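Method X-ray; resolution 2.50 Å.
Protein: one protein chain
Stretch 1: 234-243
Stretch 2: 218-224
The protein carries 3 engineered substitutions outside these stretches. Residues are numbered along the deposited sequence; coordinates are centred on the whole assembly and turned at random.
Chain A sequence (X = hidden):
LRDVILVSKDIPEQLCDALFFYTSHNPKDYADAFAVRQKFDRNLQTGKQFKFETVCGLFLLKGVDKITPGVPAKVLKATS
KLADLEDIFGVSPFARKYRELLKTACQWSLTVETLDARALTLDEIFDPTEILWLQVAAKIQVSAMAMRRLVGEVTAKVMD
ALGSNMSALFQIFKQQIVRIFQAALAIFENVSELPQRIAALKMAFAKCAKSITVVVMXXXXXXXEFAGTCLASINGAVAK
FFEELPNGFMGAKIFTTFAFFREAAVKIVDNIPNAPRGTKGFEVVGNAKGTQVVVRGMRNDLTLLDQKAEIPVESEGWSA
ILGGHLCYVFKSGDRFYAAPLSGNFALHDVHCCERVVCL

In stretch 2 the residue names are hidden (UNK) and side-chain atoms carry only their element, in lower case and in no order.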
ATOM      1  N   ILE A 234      -3.915  -4.633  -8.268  1.00 47.40           N
ATOM      2  CA  ILE A 234      -2.599  -5.161  -8.544  1.00 46.47           C
ATOM      3  C   ILE A 234      -2.370  -6.538  -7.825  1.00 47.03           C
ATOM      4  O   ILE A 234      -1.966  -7.538  -8.441  1.00 46.82           O
ATOM      5  CB  ILE A 234      -1.451  -4.124  -8.444  1.00 47.04           C
ATOM      6  CG1 ILE A 234      -0.596  -4.400  -7.263  1.00 49.47           C
ATOM      7  CG2 ILE A 234      -1.858  -2.643  -8.459  1.00 42.92           C
ATOM      8  CD1 ILE A 234       0.747  -4.664  -7.702  1.00 49.76           C
ATOM      9  N   ASN A 235      -2.706  -6.639  -6.545  1.00 47.17           N
ATOM     10  CA  ASN A 235      -2.819  -7.927  -5.913  1.00 46.15           C
ATOM     11  C   ASN A 235      -3.612  -8.943  -6.777  1.00 47.69           C
ATOM     12  O   ASN A 235      -3.286 -10.162  -6.808  1.00 49.26           O
ATOM     13  CB  ASN A 235      -3.484  -7.768  -4.568  1.00 45.07           C
ATOM     14  CG  ASN A 235      -2.568  -7.216  -3.501  1.00 45.99           C
ATOM     15  OD1 ASN A 235      -3.035  -6.679  -2.469  1.00 48.42           O
ATOM     16  ND2 ASN A 235      -1.271  -7.437  -3.656  1.00 44.91           N
ATOM     17  N   GLY A 236      -4.621  -8.481  -7.512  1.00 47.64           N
ATOM     18  CA  GLY A 236      -5.470  -9.417  -8.273  1.00 47.70           C
ATOM     19  C   GLY A 236      -4.785 -10.019  -9.500  1.00 47.89           C
ATOM     20  O   GLY A 236      -5.024 -11.182  -9.898  1.00 48.11           O
ATOM     21  N   ALA A 237      -3.944  -9.225 -10.116  1.00 47.58           N
ATOM     22  CA  ALA A 237      -3.423  -9.624 -11.402  1.00 49.45           C
ATOM     23  C   ALA A 237      -2.266 -10.499 -11.062  1.00 50.09           C
ATOM     24  O   ALA A 237      -2.003 -11.443 -11.771  1.00 51.51           O
ATOM     25  CB  ALA A 237      -2.946  -8.452 -12.200  1.00 48.03           C
ATOM     26  N   VAL A 238      -1.576 -10.175  -9.974  1.00 50.27           N
ATOM     27  CA  VAL A 238      -0.541 -11.048  -9.469  1.00 50.38           C
ATOM     28  C   VAL A 238      -1.153 -12.421  -9.064  1.00 50.94           C
ATOM     29  O   VAL A 238      -0.587 -13.453  -9.330  1.00 51.28           O
ATOM     30  CB  VAL A 238       0.222 -10.405  -8.286  1.00 50.48           C
ATOM     31  CG1 VAL A 238       1.067 -11.466  -7.524  1.00 50.39           C
ATOM     32  CG2 VAL A 238       1.129  -9.304  -8.736  1.00 47.94           C
ATOM     33  N   ALA A 239      -2.327 -12.425  -8.459  1.00 50.90           N
ATOM     34  CA  ALA A 239      -2.915 -13.658  -8.061  1.00 51.47           C
ATOM     35  C   ALA A 239      -3.154 -14.500  -9.300  1.00 53.17           C
ATOM     36  O   ALA A 239      -2.952 -15.706  -9.278  1.00 52.97           O
ATOM     37  CB  ALA A 239      -4.200 -13.393  -7.346  1.00 50.16           C
ATOM     38  N   LYS A 240      -3.576 -13.835 -10.380  1.00 54.94           N
ATOM     39  CA  LYS A 240      -4.043 -14.486 -11.572  1.00 55.89           C
ATOM     40  C   LYS A 240      -2.840 -15.216 -12.205  1.00 55.44           C
ATOM     41  O   LYS A 240      -2.975 -16.374 -12.567  1.00 56.05           O
ATOM     42  CB  LYS A 240      -4.612 -13.430 -12.508  1.00 56.42           C
ATOM     43  CG  LYS A 240      -5.817 -13.858 -13.310  1.00 58.06           C
ATOM     44  CD  LYS A 240      -6.163 -12.816 -14.471  1.00 57.78           C
ATOM     45  CE  LYS A 240      -7.461 -13.259 -15.307  1.00 59.68           C
ATOM     46  NZ  LYS A 240      -7.188 -14.370 -16.313  1.00 54.45           N
ATOM     47  N   PHE A 241      -1.678 -14.560 -12.295  1.00 53.66           N
ATOM     48  CA  PHE A 241      -0.433 -15.169 -12.744  1.00 53.82           C
ATOM     49  C   PHE A 241      -0.011 -16.334 -11.848  1.00 54.81           C
ATOM     50  O   PHE A 241       0.682 -17.246 -12.287  1.00 55.29           O
ATOM     51  CB  PHE A 241       0.646 -14.110 -12.676  1.00 53.45           C
ATOM     52  CG  PHE A 241       2.059 -14.571 -13.034  1.00 53.50           C
ATOM     53  CD1 PHE A 241       2.843 -15.313 -12.139  1.00 56.79           C
ATOM     54  CD2 PHE A 241       2.678 -14.124 -14.211  1.00 53.02           C
ATOM     55  CE1 PHE A 241       4.240 -15.698 -12.479  1.00 54.02           C
ATOM     56  CE2 PHE A 241       4.030 -14.471 -14.545  1.00 52.39           C
ATOM     57  CZ  PHE A 241       4.808 -15.278 -13.680  1.00 51.73           C
ATOM     58  N   PHE A 242      -0.369 -16.290 -10.571  1.00 54.89           N
ATOM     59  CA  PHE A 242       0.023 -17.374  -9.693  1.00 55.87           C
ATOM     60  C   PHE A 242      -0.906 -18.517  -9.868  1.00 57.57           C
ATOM     61  O   PHE A 242      -0.473 -19.659  -9.975  1.00 59.13           O
ATOM     62  CB  PHE A 242       0.081 -16.937  -8.242  1.00 54.25           C
ATOM     63  CG  PHE A 242       1.397 -16.370  -7.883  1.00 50.84           C
ATOM     64  CD1 PHE A 242       2.381 -17.172  -7.331  1.00 48.40           C
ATOM     65  CD2 PHE A 242       1.683 -15.042  -8.149  1.00 44.12           C
ATOM     66  CE1 PHE A 242       3.653 -16.618  -7.031  1.00 51.52           C
ATOM     67  CE2 PHE A 242       2.912 -14.470  -7.833  1.00 46.09           C
ATOM     68  CZ  PHE A 242       3.916 -15.235  -7.288  1.00 50.03           C
ATOM     69  N   GLU A 243      -2.180 -18.179  -9.921  1.00 59.30           N
ATOM     70  CA  GLU A 243      -3.225 -19.067 -10.320  1.00 61.36           C
ATOM     71  C   GLU A 243      -2.751 -19.990 -11.455  1.00 61.82           C
ATOM     72  O   GLU A 243      -2.746 -21.198 -11.310  1.00 63.15           O
ATOM     73  CB  GLU A 243      -4.409 -18.235 -10.788  1.00 61.78           C
ATOM     74  CG  GLU A 243      -5.631 -19.049 -11.047  1.00 66.66           C
ATOM     75  CD  GLU A 243      -6.141 -19.748  -9.776  1.00 72.46           C
ATOM     76  OE1 GLU A 243      -5.334 -19.948  -8.824  1.00 71.83           O
ATOM     77  OE2 GLU A 243      -7.360 -20.090  -9.739  1.00 74.99           O
ATOM     78  N   UNK A 218      -2.668 -17.945   0.096  1.00 50.81           N
ATOM     79  CA  UNK A 218      -3.337 -18.781  -0.875  1.00 51.63           C
ATOM     80  C   UNK A 218      -2.459 -18.968  -2.115  1.00 51.89           C
ATOM     81  O   UNK A 218      -2.944 -18.942  -3.272  1.00 51.90           O
ATOM     82  o   UNK A 218      -5.461 -20.083   1.766  1.00 67.31           O
ATOM     83  c   UNK A 218      -5.713 -18.395   0.006  1.00 54.23           C
ATOM     84  c   UNK A 218      -4.732 -18.225  -1.178  1.00 52.08           C
ATOM     85  o   UNK A 218      -5.911 -20.751  -0.306  1.00 67.35           O
ATOM     86  c   UNK A 218      -5.713 -19.839   0.537  1.00 64.01           C
ATOM     87  N   UNK A 219      -1.161 -19.154  -1.839  1.00 50.42           N
ATOM     88  CA  UNK A 219      -0.122 -19.349  -2.852  1.00 49.77           C
ATOM     89  C   UNK A 219       0.037 -18.199  -3.815  1.00 49.70           C
ATOM     90  O   UNK A 219       0.493 -18.413  -4.948  1.00 50.76           O
ATOM     91  c   UNK A 219      -1.278 -22.952  -3.713  1.00 52.72           C
ATOM     92  c   UNK A 219      -0.331 -20.601  -3.672  1.00 48.74           C
ATOM     93  c   UNK A 219      -0.551 -21.860  -2.875  1.00 51.49           C
ATOM     94  n   UNK A 219      -1.513 -24.089  -2.839  1.00 52.05           N
ATOM     95  n   UNK A 219      -2.657 -25.460  -1.363  1.00 49.75           N
ATOM     96  c   UNK A 219      -2.656 -24.379  -2.185  1.00 54.81           C
ATOM     97  n   UNK A 219      -3.793 -23.636  -2.332  1.00 47.17           N
ATOM     98  N   UNK A 220      -0.296 -16.984  -3.394  1.00 48.41           N
ATOM     99  CA  UNK A 220       0.102 -15.797  -4.142  1.00 46.90           C
ATOM    100  C   UNK A 220       0.872 -14.921  -3.221  1.00 45.95           C
ATOM    101  O   UNK A 220       0.624 -14.926  -1.990  1.00 44.68           O
ATOM    102  o   UNK A 220      -2.329 -15.587  -4.582  1.00 49.59           O
ATOM    103  c   UNK A 220      -0.852 -14.311  -5.858  1.00 44.79           C
ATOM    104  c   UNK A 220      -1.094 -14.877  -4.565  1.00 47.58           C
ATOM    105  N   UNK A 221       1.771 -14.137  -3.832  1.00 44.42           N
ATOM    106  CA  UNK A 221       2.296 -12.948  -3.218  1.00 43.67           C
ATOM    107  C   UNK A 221       1.113 -11.970  -3.126  1.00 43.90           C
ATOM    108  O   UNK A 221       0.248 -11.979  -3.975  1.00 43.23           O
ATOM    109  c   UNK A 221       3.375 -12.381  -4.119  1.00 43.28           C
ATOM    110  c   UNK A 221       4.740 -13.106  -4.122  1.00 42.19           C
ATOM    111  c   UNK A 221       5.458 -12.851  -2.825  1.00 41.96           C
ATOM    112  c   UNK A 221       5.669 -12.684  -5.269  1.00 34.29           C
ATOM    113  N   UNK A 222       1.012 -11.216  -2.038  1.00 44.82           N
ATOM    114  CA  UNK A 222       0.074 -10.115  -1.945  1.00 44.60           C
ATOM    115  C   UNK A 222       0.747  -8.955  -1.213  1.00 45.05           C
ATOM    116  O   UNK A 222       1.557  -9.163  -0.375  1.00 44.85           O
ATOM    117  c   UNK A 222      -1.520  -9.892   0.086  1.00 43.20           C
ATOM    118  c   UNK A 222      -1.575 -12.006  -1.399  1.00 44.10           C
ATOM    119  c   UNK A 222      -1.308 -10.493  -1.332  1.00 45.36           C
ATOM    120  N   UNK A 223       0.493  -7.733  -1.651  1.00 46.20           N
ATOM    121  CA  UNK A 223       0.998  -6.567  -0.961  1.00 47.12           C
ATOM    122  C   UNK A 223      -0.117  -6.204  -0.014  1.00 47.07           C
ATOM    123  O   UNK A 223      -1.210  -5.800  -0.458  1.00 45.67           O
ATOM    124  c   UNK A 223       1.313  -4.098  -1.257  1.00 49.94           C
ATOM    125  c   UNK A 223       1.241  -5.434  -1.960  1.00 47.68           C
ATOM    126  c   UNK A 223       2.519  -5.655  -2.675  1.00 47.03           C
ATOM    127  N   UNK A 224       0.114  -6.440   1.275  1.00 47.67           N
ATOM    128  CA  UNK A 224      -0.895  -6.124   2.290  1.00 48.28           C
ATOM    129  C   UNK A 224      -1.508  -4.753   2.022  1.00 47.66           C
ATOM    130  O   UNK A 224      -2.714  -4.641   1.886  1.00 46.99           O
ATOM    131  c   UNK A 224      -0.854  -7.980   5.368  1.00 62.87           C
ATOM    132  c   UNK A 224       0.424  -8.869   7.272  1.00 67.72           C
ATOM    133  n   UNK A 224      -0.094  -7.839   6.604  1.00 67.19           N
ATOM    134  n   UNK A 224       0.207 -10.132   6.828  1.00 67.41           N
ATOM    135  c   UNK A 224       0.065  -7.611   4.184  1.00 54.92           C
ATOM    136  n   UNK A 224       1.145  -8.637   8.373  1.00 63.82           N
ATOM    137  c   UNK A 224      -0.258  -6.152   3.682  1.00 50.06           C
TER
HETATM  138  O   HOH W   1      -2.056 -11.497  -4.795  1.00 47.93           O

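Position 218 carries five side-chain atoms: three carbons in a row, the third bearing two oxygens. They touch nothing on stretch 1. An unbranched chain ending in a carboxylate after two methylenes is Glu218, and its exposed position suits a charged group.

Position 219 has three carbons, a nitrogen, and then a carbon carrying two more nitrogens. The end of this side chain leads away from the helix, and the contact is made by the backbone instead: the carbonyl O of 219 lies 3.3 Å from CD1 of Phe242. The guanidinium pattern identifies Arg219, whose NE is hydrogen-bonded elsewhere in the structure.

At position 220 a single carbon carries one oxygen and one carbon. The methyl carbon packs 3.1 Å from CA of Ala239, a tight approach over a residue whose own side chain is only a methyl, and lies 3.5 Å from CD2 of Phe242. CA of 220 sits over the face of the Phe242 ring, 4.3 Å from the centroid, in a CH-pi contact. This small fork with unlike arms is Thr220. Threonine suits the site because its methyl meets the helix while OG1 is hydrogen-bonded to a residue adjoining the stretches.

Position 221 shows four carbons forked at the second. CB points toward the helix and lies 4.2 Å from CG1 of Val238; one branch end reaches CZ of Phe242 at 3.7 Å. This is Leu221, a branched apolar chain suited to a buried place between aromatic and aliphatic neighbours.

Position 222 has three carbons, branched at the first. Its CA-to-CB bond points sideways, and the amide end of Asn235 lies along the backbone here and at 223. This is Val222; a short beta-branched chain fits an extended strand at this partly exposed position.

Position 223 repeats the pattern of three carbons branched at CB. Its backbone N is 2.7 Å from ND2 of Asn235 and its O 2.9 Å from OD1 of Asn235; the amide's orientation is uncertain, so no hydrogen bond is assigned. It is Val223, whose beta-branched shape suits a buried position in an extended strand.

Position 224 again has three carbons, a nitrogen and a carbon bearing two nitrogens. Its CA-to-CB bond points away from the helix. It is Arg224, exposed, where a long charged chain can remain in solvent.

The strand runs nearly antiparallel to the helix, at 173°, with the axes 7.5 Å apart at closest approach. Thr220, Leu221, Val238, Ala239 and Phe242 form the apolar part of the contact. Water 1 donates to O of Leu221 at 2.5 Å and to O of Asn235 at 2.7 Å, bridging the two backbones.

Stretch 2 (218-224) ERTLVVR
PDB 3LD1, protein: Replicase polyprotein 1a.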